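Local coordinates for tyrosyl-tRNA synthetase (Aeropyrum pernix, PDB 2CYA), which catalyses the attachment of tyrosine to tRNA(Tyr), probably activating the amino acid with ATP to Tyr-AMP before transferring it to the tRNA acceptor end, at residues A[8-13]-A[24-29]; A[51-56]-A[103-108]; A[135-140]-A[195-200]; A[265-268]-A[273-276]. One frame throughout, in Å; residues are numbered along the deposited sequence.

Interaction 1. Residues A[8-13]-A[24-29]. With SO4 (sulfate ion), chain B.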
# COMPACT_ATOMS: atom_id res chain seq x y z
N GLU A 8 -22.53 29.38 17.80
CA GLU A 8 -23.42 28.27 18.14
C GLU A 8 -23.00 26.99 17.45
O GLU A 8 -22.98 25.93 18.08
CB GLU A 8 -24.88 28.59 17.77
CG GLU A 8 -25.51 29.68 18.64
CD GLU A 8 -27.01 29.78 18.45
OE1 GLU A 8 -27.73 28.85 18.89
OE2 GLU A 8 -27.48 30.78 17.86
N ARG A 9 -22.67 27.08 16.16
CA ARG A 9 -22.23 25.90 15.42
C ARG A 9 -21.00 25.35 16.09
O ARG A 9 -20.89 24.14 16.31
CB ARG A 9 -21.89 26.25 13.97
CG ARG A 9 -23.07 26.68 13.16
CD ARG A 9 -22.63 27.12 11.79
NE ARG A 9 -22.32 25.98 10.92
CZ ARG A 9 -21.79 26.11 9.71
NH1 ARG A 9 -21.51 27.32 9.24
NH2 ARG A 9 -21.58 25.03 8.97
N PHE A 10 -20.08 26.24 16.45
CA PHE A 10 -18.86 25.81 17.09
C PHE A 10 -19.11 25.08 18.41
O PHE A 10 -18.61 23.97 18.61
CB PHE A 10 -17.92 26.99 17.35
CG PHE A 10 -16.65 26.60 18.05
CD1 PHE A 10 -15.56 26.12 17.34
CD2 PHE A 10 -16.55 26.67 19.44
CE1 PHE A 10 -14.39 25.72 17.99
CE2 PHE A 10 -15.40 26.28 20.11
CZ PHE A 10 -14.31 25.80 19.38
N ASN A 11 -19.88 25.69 19.32
CA ASN A 11 -20.14 25.04 20.62
C ASN A 11 -20.87 23.71 20.45
O ASN A 11 -20.70 22.80 21.24
CB ASN A 11 -20.95 25.93 21.55
CG ASN A 11 -20.19 27.17 21.99
OD1 ASN A 11 -19.01 27.11 22.31
ND2 ASN A 11 -20.89 28.30 22.02
N ARG A 12 -21.69 23.62 19.41
CA ARG A 12 -22.42 22.40 19.14
C ARG A 12 -21.44 21.31 18.69
O ARG A 12 -21.56 20.16 19.09
CB ARG A 12 -23.46 22.66 18.05
CG ARG A 12 -23.86 21.42 17.27
CD ARG A 12 -25.35 21.24 17.28
NE ARG A 12 -25.82 21.00 18.64
CZ ARG A 12 -27.08 21.13 19.03
NH1 ARG A 12 -28.01 21.52 18.16
NH2 ARG A 12 -27.42 20.88 20.29
N ILE A 13 -20.47 21.69 17.87
CA ILE A 13 -19.46 20.76 17.38
C ILE A 13 -18.45 20.44 18.48
O ILE A 13 -18.05 19.29 18.65
CB ILE A 13 -18.70 21.35 16.15
CG1 ILE A 13 -19.63 21.39 14.95
CG2 ILE A 13 -17.46 20.54 15.85
CD1 ILE A 13 -19.07 22.16 13.78
N GLU A 24 -9.22 27.51 16.13
CA GLU A 24 -9.22 28.68 15.25
C GLU A 24 -9.45 28.23 13.82
O GLU A 24 -10.18 28.88 13.07
CB GLU A 24 -7.92 29.46 15.37
CG GLU A 24 -7.97 30.78 14.60
CD GLU A 24 -9.26 31.58 14.87
OE1 GLU A 24 -9.50 31.99 16.04
OE2 GLU A 24 -10.03 31.80 13.90
N GLU A 25 -8.84 27.12 13.44
CA GLU A 25 -9.05 26.62 12.08
C GLU A 25 -10.53 26.30 11.86
O GLU A 25 -11.09 26.68 10.84
CB GLU A 25 -8.22 25.37 11.83
CG GLU A 25 -6.72 25.62 11.63
CD GLU A 25 -5.95 24.31 11.62
OE1 GLU A 25 -6.59 23.27 11.37
OE2 GLU A 25 -4.73 24.32 11.86
N LEU A 26 -11.17 25.61 12.81
CA LEU A 26 -12.59 25.27 12.68
C LEU A 26 -13.42 26.54 12.60
O LEU A 26 -14.32 26.65 11.78
CB LEU A 26 -13.09 24.42 13.88
CG LEU A 26 -14.59 24.09 13.86
CD1 LEU A 26 -15.00 23.40 12.56
CD2 LEU A 26 -14.90 23.20 15.05
N LYS A 27 -13.10 27.52 13.44
CA LYS A 27 -13.85 28.77 13.40
C LYS A 27 -13.67 29.46 12.06
O LYS A 27 -14.61 30.08 11.54
CB LYS A 27 -13.44 29.69 14.56
CG LYS A 27 -13.96 29.21 15.90
CD LYS A 27 -13.39 29.99 17.07
CE LYS A 27 -13.97 29.51 18.40
NZ LYS A 27 -13.42 30.25 19.57
N GLY A 28 -12.48 29.35 11.48
CA GLY A 28 -12.25 29.96 10.18
C GLY A 28 -13.09 29.25 9.13
O GLY A 28 -13.62 29.88 8.21
N LEU A 29 -13.22 27.93 9.26
CA LEU A 29 -14.02 27.16 8.31
C LEU A 29 -15.50 27.54 8.48
O LEU A 29 -16.23 27.78 7.51
CB LEU A 29 -13.86 25.65 8.55
CG LEU A 29 -12.62 24.95 7.99
CD1 LEU A 29 -12.58 23.48 8.44
CD2 LEU A 29 -12.65 25.05 6.45
S SO4 B . -6.61 26.12 19.13
O1 SO4 B . -6.82 26.82 20.48
O2 SO4 B . -5.11 25.87 19.00
O3 SO4 B . -7.24 24.84 19.23
O4 SO4 B . -6.92 27.10 18.14

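Interaction 2. Residues A[51-56]-A[103-108]. With SO4 (sulfate ion), chain C.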
# COMPACT_ATOMS: atom_id res chain seq x y z
N GLY A 51 -19.61 2.56 24.17
CA GLY A 51 -18.56 3.53 23.93
C GLY A 51 -18.69 4.22 22.60
O GLY A 51 -18.34 5.39 22.45
N TRP A 52 -19.21 3.48 21.63
CA TRP A 52 -19.38 4.02 20.28
C TRP A 52 -20.48 5.06 20.23
O TRP A 52 -20.51 5.89 19.32
CB TRP A 52 -19.71 2.88 19.30
CG TRP A 52 -18.57 1.92 19.09
CD1 TRP A 52 -17.35 1.92 19.73
CD2 TRP A 52 -18.57 0.78 18.22
NE1 TRP A 52 -16.60 0.84 19.31
CE2 TRP A 52 -17.32 0.12 18.39
CE3 TRP A 52 -19.49 0.24 17.31
CZ2 TRP A 52 -16.98 -1.05 17.68
CZ3 TRP A 52 -19.15 -0.92 16.61
CH2 TRP A 52 -17.91 -1.55 16.80
N LEU A 53 -21.38 5.04 21.22
CA LEU A 53 -22.49 6.00 21.24
C LEU A 53 -21.92 7.42 21.32
O LEU A 53 -22.48 8.36 20.74
CB LEU A 53 -23.44 5.72 22.42
CG LEU A 53 -24.37 4.49 22.36
CD1 LEU A 53 -25.15 4.36 23.66
CD2 LEU A 53 -25.34 4.61 21.17
N VAL A 54 -20.80 7.59 22.02
CA VAL A 54 -20.17 8.90 22.14
C VAL A 54 -19.87 9.49 20.76
O VAL A 54 -20.18 10.66 20.51
CB VAL A 54 -18.84 8.85 22.93
CG1 VAL A 54 -18.23 10.24 22.98
CG2 VAL A 54 -19.08 8.33 24.35
N TRP A 55 -19.26 8.72 19.86
CA TRP A 55 -18.99 9.32 18.56
C TRP A 55 -20.26 9.38 17.69
O TRP A 55 -20.38 10.24 16.82
CB TRP A 55 -17.84 8.61 17.83
CG TRP A 55 -18.01 7.16 17.48
CD1 TRP A 55 -17.39 6.09 18.09
CD2 TRP A 55 -18.74 6.62 16.37
NE1 TRP A 55 -17.69 4.93 17.41
CE2 TRP A 55 -18.51 5.22 16.35
CE3 TRP A 55 -19.56 7.19 15.38
CZ2 TRP A 55 -19.07 4.38 15.39
CZ3 TRP A 55 -20.11 6.36 14.41
CH2 TRP A 55 -19.87 4.96 14.43
N MET A 56 -21.24 8.51 17.95
CA MET A 56 -22.47 8.56 17.18
C MET A 56 -23.21 9.87 17.51
O MET A 56 -23.75 10.53 16.63
CB MET A 56 -23.36 7.34 17.48
CG MET A 56 -22.79 6.02 16.95
SD MET A 56 -23.77 4.59 17.49
CE MET A 56 -22.89 3.20 16.67
N GLU A 103 -29.37 4.93 13.98
CA GLU A 103 -30.71 5.41 13.73
C GLU A 103 -31.53 5.34 15.02
O GLU A 103 -32.11 6.34 15.46
CB GLU A 103 -31.37 4.54 12.65
CG GLU A 103 -32.89 4.69 12.55
CD GLU A 103 -33.47 3.97 11.33
OE1 GLU A 103 -33.78 4.65 10.34
OE2 GLU A 103 -33.60 2.73 11.35
N ALA A 104 -31.55 4.16 15.63
CA ALA A 104 -32.28 3.95 16.87
C ALA A 104 -31.75 4.83 17.99
O ALA A 104 -32.45 5.09 18.96
CB ALA A 104 -32.19 2.49 17.28
N ALA A 105 -30.50 5.29 17.87
CA ALA A 105 -29.94 6.14 18.92
C ALA A 105 -30.34 7.59 18.70
O ALA A 105 -30.07 8.45 19.54
CB ALA A 105 -28.41 6.01 18.96
N GLY A 106 -30.97 7.88 17.58
CA GLY A 106 -31.40 9.24 17.35
C GLY A 106 -30.57 10.00 16.34
O GLY A 106 -30.82 11.19 16.12
N VAL A 107 -29.58 9.36 15.73
CA VAL A 107 -28.78 10.05 14.73
C VAL A 107 -29.63 10.16 13.46
O VAL A 107 -30.31 9.21 13.08
CB VAL A 107 -27.47 9.28 14.40
CG1 VAL A 107 -26.66 10.05 13.36
CG2 VAL A 107 -26.64 9.06 15.65
N PRO A 108 -29.61 11.33 12.79
CA PRO A 108 -30.40 11.50 11.56
C PRO A 108 -29.66 10.83 10.39
O PRO A 108 -29.06 11.52 9.56
CB PRO A 108 -30.46 13.02 11.40
CG PRO A 108 -29.16 13.48 12.00
CD PRO A 108 -29.01 12.61 13.22
S SO4 C . -13.32 -1.01 19.86
O1 SO4 C . -13.10 0.11 20.88
O2 SO4 C . -13.10 -0.40 18.48
O3 SO4 C . -12.30 -1.97 20.06
O4 SO4 C . -14.71 -1.29 19.92

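Interaction 3. Residues A[135-140]-A[195-200]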
# COMPACT_ATOMS: atom_id res chain seq x y z
N LYS A 135 4.94 8.65 -0.26
CA LYS A 135 6.16 9.27 -0.76
C LYS A 135 6.55 10.50 0.05
O LYS A 135 7.70 10.94 0.01
CB LYS A 135 6.00 9.67 -2.23
CG LYS A 135 5.93 8.49 -3.19
CD LYS A 135 5.73 8.93 -4.65
CE LYS A 135 6.87 9.82 -5.16
NZ LYS A 135 8.20 9.16 -5.05
N ARG A 136 5.58 11.05 0.78
CA ARG A 136 5.82 12.25 1.57
C ARG A 136 5.95 12.01 3.06
O ARG A 136 5.83 12.96 3.85
CB ARG A 136 4.71 13.25 1.33
CG ARG A 136 5.15 14.45 0.55
CD ARG A 136 4.63 14.44 -0.86
NE ARG A 136 5.71 14.75 -1.79
CZ ARG A 136 5.53 15.06 -3.07
NH1 ARG A 136 4.29 15.12 -3.57
NH2 ARG A 136 6.58 15.29 -3.84
N ALA A 137 6.19 10.77 3.46
CA ALA A 137 6.34 10.47 4.88
C ALA A 137 7.31 9.33 5.09
O ALA A 137 7.09 8.20 4.64
CB ALA A 137 4.99 10.13 5.48
N SER A 138 8.39 9.63 5.81
CA SER A 138 9.43 8.65 6.10
C SER A 138 8.87 7.45 6.85
O SER A 138 7.79 7.52 7.43
CB SER A 138 10.55 9.30 6.93
OG SER A 138 10.12 9.57 8.25
N LEU A 139 9.61 6.35 6.83
CA LEU A 139 9.18 5.15 7.53
C LEU A 139 9.14 5.51 9.02
O LEU A 139 8.38 4.91 9.80
CB LEU A 139 10.16 4.00 7.29
CG LEU A 139 9.82 2.63 7.90
CD1 LEU A 139 10.67 1.54 7.23
CD2 LEU A 139 10.09 2.64 9.39
N ALA A 140 9.96 6.48 9.40
CA ALA A 140 10.02 6.92 10.79
C ALA A 140 8.76 7.73 11.08
O ALA A 140 8.05 7.46 12.05
CB ALA A 140 11.27 7.77 11.03
N ARG A 195 -2.53 15.84 8.76
CA ARG A 195 -2.31 17.29 8.83
C ARG A 195 -0.89 17.66 8.43
O ARG A 195 -0.67 18.68 7.78
CB ARG A 195 -2.58 17.82 10.25
CG ARG A 195 -4.06 17.82 10.63
CD ARG A 195 -4.24 18.20 12.10
NE ARG A 195 -3.65 19.50 12.43
CZ ARG A 195 -4.18 20.68 12.13
NH1 ARG A 195 -5.34 20.75 11.46
NH2 ARG A 195 -3.55 21.79 12.47
N ASP A 196 0.07 16.82 8.81
CA ASP A 196 1.48 17.10 8.49
C ASP A 196 1.80 16.90 7.03
O ASP A 196 2.80 17.40 6.54
CB ASP A 196 2.42 16.20 9.28
CG ASP A 196 2.67 16.70 10.68
OD1 ASP A 196 2.30 17.86 10.96
OD2 ASP A 196 3.24 15.93 11.48
N VAL A 197 0.94 16.18 6.33
CA VAL A 197 1.16 15.84 4.94
C VAL A 197 0.30 16.57 3.92
O VAL A 197 0.70 16.73 2.76
CB VAL A 197 1.00 14.30 4.79
CG1 VAL A 197 0.52 13.92 3.41
CG2 VAL A 197 2.32 13.63 5.12
N ALA A 198 -0.87 17.02 4.35
CA ALA A 198 -1.82 17.69 3.47
C ALA A 198 -1.29 18.78 2.52
O ALA A 198 -1.56 18.74 1.32
CB ALA A 198 -2.98 18.25 4.30
N GLU A 199 -0.55 19.75 3.05
CA GLU A 199 -0.05 20.84 2.20
C GLU A 199 0.98 20.34 1.17
O GLU A 199 0.98 20.78 0.03
CB GLU A 199 0.49 21.99 3.07
CG GLU A 199 -0.65 22.70 3.82
CD GLU A 199 -0.18 23.80 4.79
OE1 GLU A 199 1.03 24.11 4.84
OE2 GLU A 199 -1.06 24.34 5.50
N LYS A 200 1.82 19.40 1.57
CA LYS A 200 2.81 18.84 0.65
C LYS A 200 2.15 18.21 -0.58
O LYS A 200 2.70 18.28 -1.68
CB LYS A 200 3.67 17.79 1.35
CG LYS A 200 4.58 18.40 2.39
CD LYS A 200 5.27 17.32 3.20
CE LYS A 200 6.12 17.96 4.27
NZ LYS A 200 6.73 16.94 5.16

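Interaction 4. Residues A[265-268]-A[273-276]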
# COMPACT_ATOMS: atom_id res chain seq x y z
N TYR A 265 -15.41 -0.59 38.21
CA TYR A 265 -14.43 0.17 38.97
C TYR A 265 -15.05 1.55 39.18
O TYR A 265 -15.44 2.20 38.21
CB TYR A 265 -13.14 0.29 38.17
CG TYR A 265 -12.04 1.07 38.85
CD1 TYR A 265 -11.52 0.66 40.08
CD2 TYR A 265 -11.48 2.19 38.24
CE1 TYR A 265 -10.46 1.35 40.68
CE2 TYR A 265 -10.43 2.88 38.83
CZ TYR A 265 -9.92 2.46 40.04
OH TYR A 265 -8.88 3.14 40.62
N CYS A 266 -15.13 2.00 40.43
CA CYS A 266 -15.72 3.30 40.73
C CYS A 266 -15.21 3.87 42.07
O CYS A 266 -15.94 3.94 43.06
CB CYS A 266 -17.25 3.15 40.76
SG CYS A 266 -18.17 4.68 40.95
N PRO A 267 -13.93 4.29 42.10
CA PRO A 267 -13.28 4.85 43.30
C PRO A 267 -14.05 6.01 43.91
O PRO A 267 -14.45 6.94 43.21
CB PRO A 267 -11.93 5.32 42.77
CG PRO A 267 -11.68 4.41 41.63
CD PRO A 267 -13.02 4.36 40.95
N ALA A 268 -14.26 5.96 45.22
CA ALA A 268 -14.99 7.02 45.91
C ALA A 268 -14.33 8.37 45.67
O ALA A 268 -13.11 8.47 45.63
CB ALA A 268 -15.04 6.72 47.40
N GLY A 273 -10.25 8.29 35.49
CA GLY A 273 -10.24 6.84 35.30
C GLY A 273 -11.53 6.13 35.70
O GLY A 273 -11.65 4.92 35.49
N ASN A 274 -12.48 6.87 36.26
CA ASN A 274 -13.76 6.31 36.69
C ASN A 274 -14.71 6.17 35.48
O ASN A 274 -15.26 7.16 35.01
CB ASN A 274 -14.37 7.24 37.74
CG ASN A 274 -15.63 6.67 38.37
OD1 ASN A 274 -16.30 5.82 37.77
ND2 ASN A 274 -15.96 7.13 39.57
N PRO A 275 -14.90 4.94 34.99
CA PRO A 275 -15.77 4.64 33.84
C PRO A 275 -17.25 4.93 34.11
O PRO A 275 -18.00 5.32 33.20
CB PRO A 275 -15.54 3.15 33.58
CG PRO A 275 -14.26 2.84 34.32
CD PRO A 275 -14.34 3.70 35.55
N VAL A 276 -17.68 4.73 35.35
CA VAL A 276 -19.06 4.97 35.73
C VAL A 276 -19.39 6.44 35.55
O VAL A 276 -20.46 6.79 35.06
CB VAL A 276 -19.32 4.54 37.19
CG1 VAL A 276 -20.79 4.73 37.53
CG2 VAL A 276 -18.92 3.07 37.37

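Interaction 1. Residues A[8-13]-A[24-29]
F10 and K27 stand nearest where segments 8-13 and 24-29 pass, two helical pieces whose axes approach to 10.3 Å at an angle of 133° between their N-to-C directions. No hydrogen bond joins the two segments; side chains fill the gap. K27 lies over one face of the F10 ring. Its chain is extended beyond CG, which carries CE to a point above the middle of the ring. K27 CE stands 3.6 Å from the ring centroid of F10, only 3° off the normal, a clean CH-pi contact. The ammonium follows over the same face, with K27 NZ 4.6 Å from the F10 centroid in cation-pi geometry. With CG anti to the backbone N, F10 reaches toward the 24-29 helix. L26 adds the apolar part. Its CD2 methyl meets F10 CD1 at 3.8 Å, oblique to the ring. The same methyl meets I13 CG2 tip to tip, also at 3.8 Å. L30 of helix 23-32 packs on F10 and I13 as well, and I209 on I13 links the pair to strand 207-211 of the Rossmann-type sheet. The two helices flank edge strand 19-21 in sequence. Near the start of helix 23-32 a sulfate, probably from the crystallisation liquor, accepts a hydrogen bond from E24 N at its O4 (3.1 Å, 163°). E23 N binds it too. The chemistry is therefore graded: F10, I13 and L26 are buried, and K27 closes the contact as its more exposed part, its charge probably eased by the ring's electrons.

Interaction 2. Residues A[51-56]-A[103-108]
L53 and A105 make one of two apolar contacts between helix 51-64 and the end of helix 88-104. L53 CD2 touches A105 CB at 4.0 Å. In L53, CG anti to the carbonyl carbon (chi1 -72°) brings CD2 to the alanine methyl. The second contact is between M56 and V107, with M56 CB 4.1 Å from V107 CG2. That valine methyl also sits against the backbone, 3.4 Å from M56 O. Beyond CB the M56 side chain leads away from V107 and packs on V98, V101 and M102 of helix 88-104. No hydrogen bond crosses between the segments.

Backbone bonds shape the second segment. G106 ends the helix in a Schellman motif with positive phi (105°), and G106 N bonds E103 O at 2.9 Å. The turn sets A105 and V107 to face the first helix. The first segment carries the end of the HIGH-type signature of class I synthetases (H49 to W52), with W52 in the last place.

Polar and ring contacts gather at W52, an inferred ATP-binding residue. W52 NE1 donates to O4 of a sulfate at 2.9 Å and a bent 130°, and the sulfate lies at the indole edge, near its plane. H49 NE2 and K241 NZ bind the same ion, consistent with a pocket for ATP phosphates. A leucine in place of W52 would probably leave the anion one donor short and H49 without its ring neighbour. W52 O sits 3.2 Å above the W55 ring plane, toward the rim, while M56 CG overlies the same face of that ring.

Interaction 3. Residues A[135-140]-A[195-200]
R136 and V197 are the nearest pair along the backbones, their CA atoms 6.8 Å apart, where the loop before helix 139-143 passes the end of helix 188-198. No hydrogen bond spans the gap. The V197 CG2 methyl touches R136 O at 3.8 Å. A137 CB lies farther off, 4.4 Å from the same V197 CG2. The outer half of the contact is two basic side chains meeting through their carbon stems. R136 CG rests 3.7 Å from K200 CB, and K200 CD is 3.9 Å from R136 CG. K200 has CG anti to the carbonyl carbon (chi1 -69°) and is extended beyond it. R136 is bent along its chain, and the two side chains cross at a slant. R136 and K200 thus meet through aliphatic carbons, at the exposed part of the contact.

Just beyond, S138 is the N-cap of helix 139-143, with OG accepting from R141 N. R141 also forms a salt bridge with D196, a second tie between the two helices. K135 forms a salt bridge with D82 of the second subunit, so segment 135-140 also takes part in the homodimer interface. Behind the contact, V197 and A198 pack on F174 of helix 161-175.

Interaction 4. Residues A[265-268]-A[273-276]
C266 and N274 face each other where the loop 265-268 passes the N-cap of helix 275-284. N274 is that cap. N274 ND2 gives a long, weak hydrogen bond to C266 SG, 3.6 Å at 148°. With CG anti to the backbone N (chi1 -173°), the amide reaches toward the loop and splits its work. N274 OD1 serves the helix instead, accepting a weak, bent hydrogen bond from V276 N at 3.0 Å.

Around this the packing is mixed. V276 CG2 packs on C266 CB at 3.8 Å. P275 CD lies 3.2 Å from Y265 O. The Y265 ring turns its edge to G273 O, with CD2 at 3.9 Å.

Farther out, other groups hold the pieces. L277 N also donates to N274 OD1, and N274 ND2 reaches Q270 O, so the amide is fixed at both ends. An alanine at N274 would probably leave the first turn of the helix without its side-chain cap, and C266 SG without this weak donor. G273 has positive phi (77°) and brings the chain round to the cap. P267 O accepts from Y316 OH, and Y316 of helix 309-317 also packs on C266 and N274. V276 meets L326 of helix 323-346. Within the loop, P267 CG lies 3.1 Å above the plane of the Y265 ring, offset toward its rim.

How the interactions relate
Interactions 1 and 3 touch directly: E25 OE1 and R195 NH1 form a 2.8 Å salt bridge, though the contact centres lie about 26 Å apart. Interaction 2 holds W52, an inferred ATP-binding residue. It lies about 21 Å from interaction 1 and about 24 Å from interaction 4, centre to centre, with nearest atoms about 9 Å away in each case. Interaction 4 still approaches the inferred ATP site, since the P275 side chain is about 11 Å from that of H49. In interaction 3 the V197 side chain is about 11 Å from that of Q169, predicted to bind tyrosine. Interactions 3 and 4 are farthest apart, their centres about 40 Å from each other.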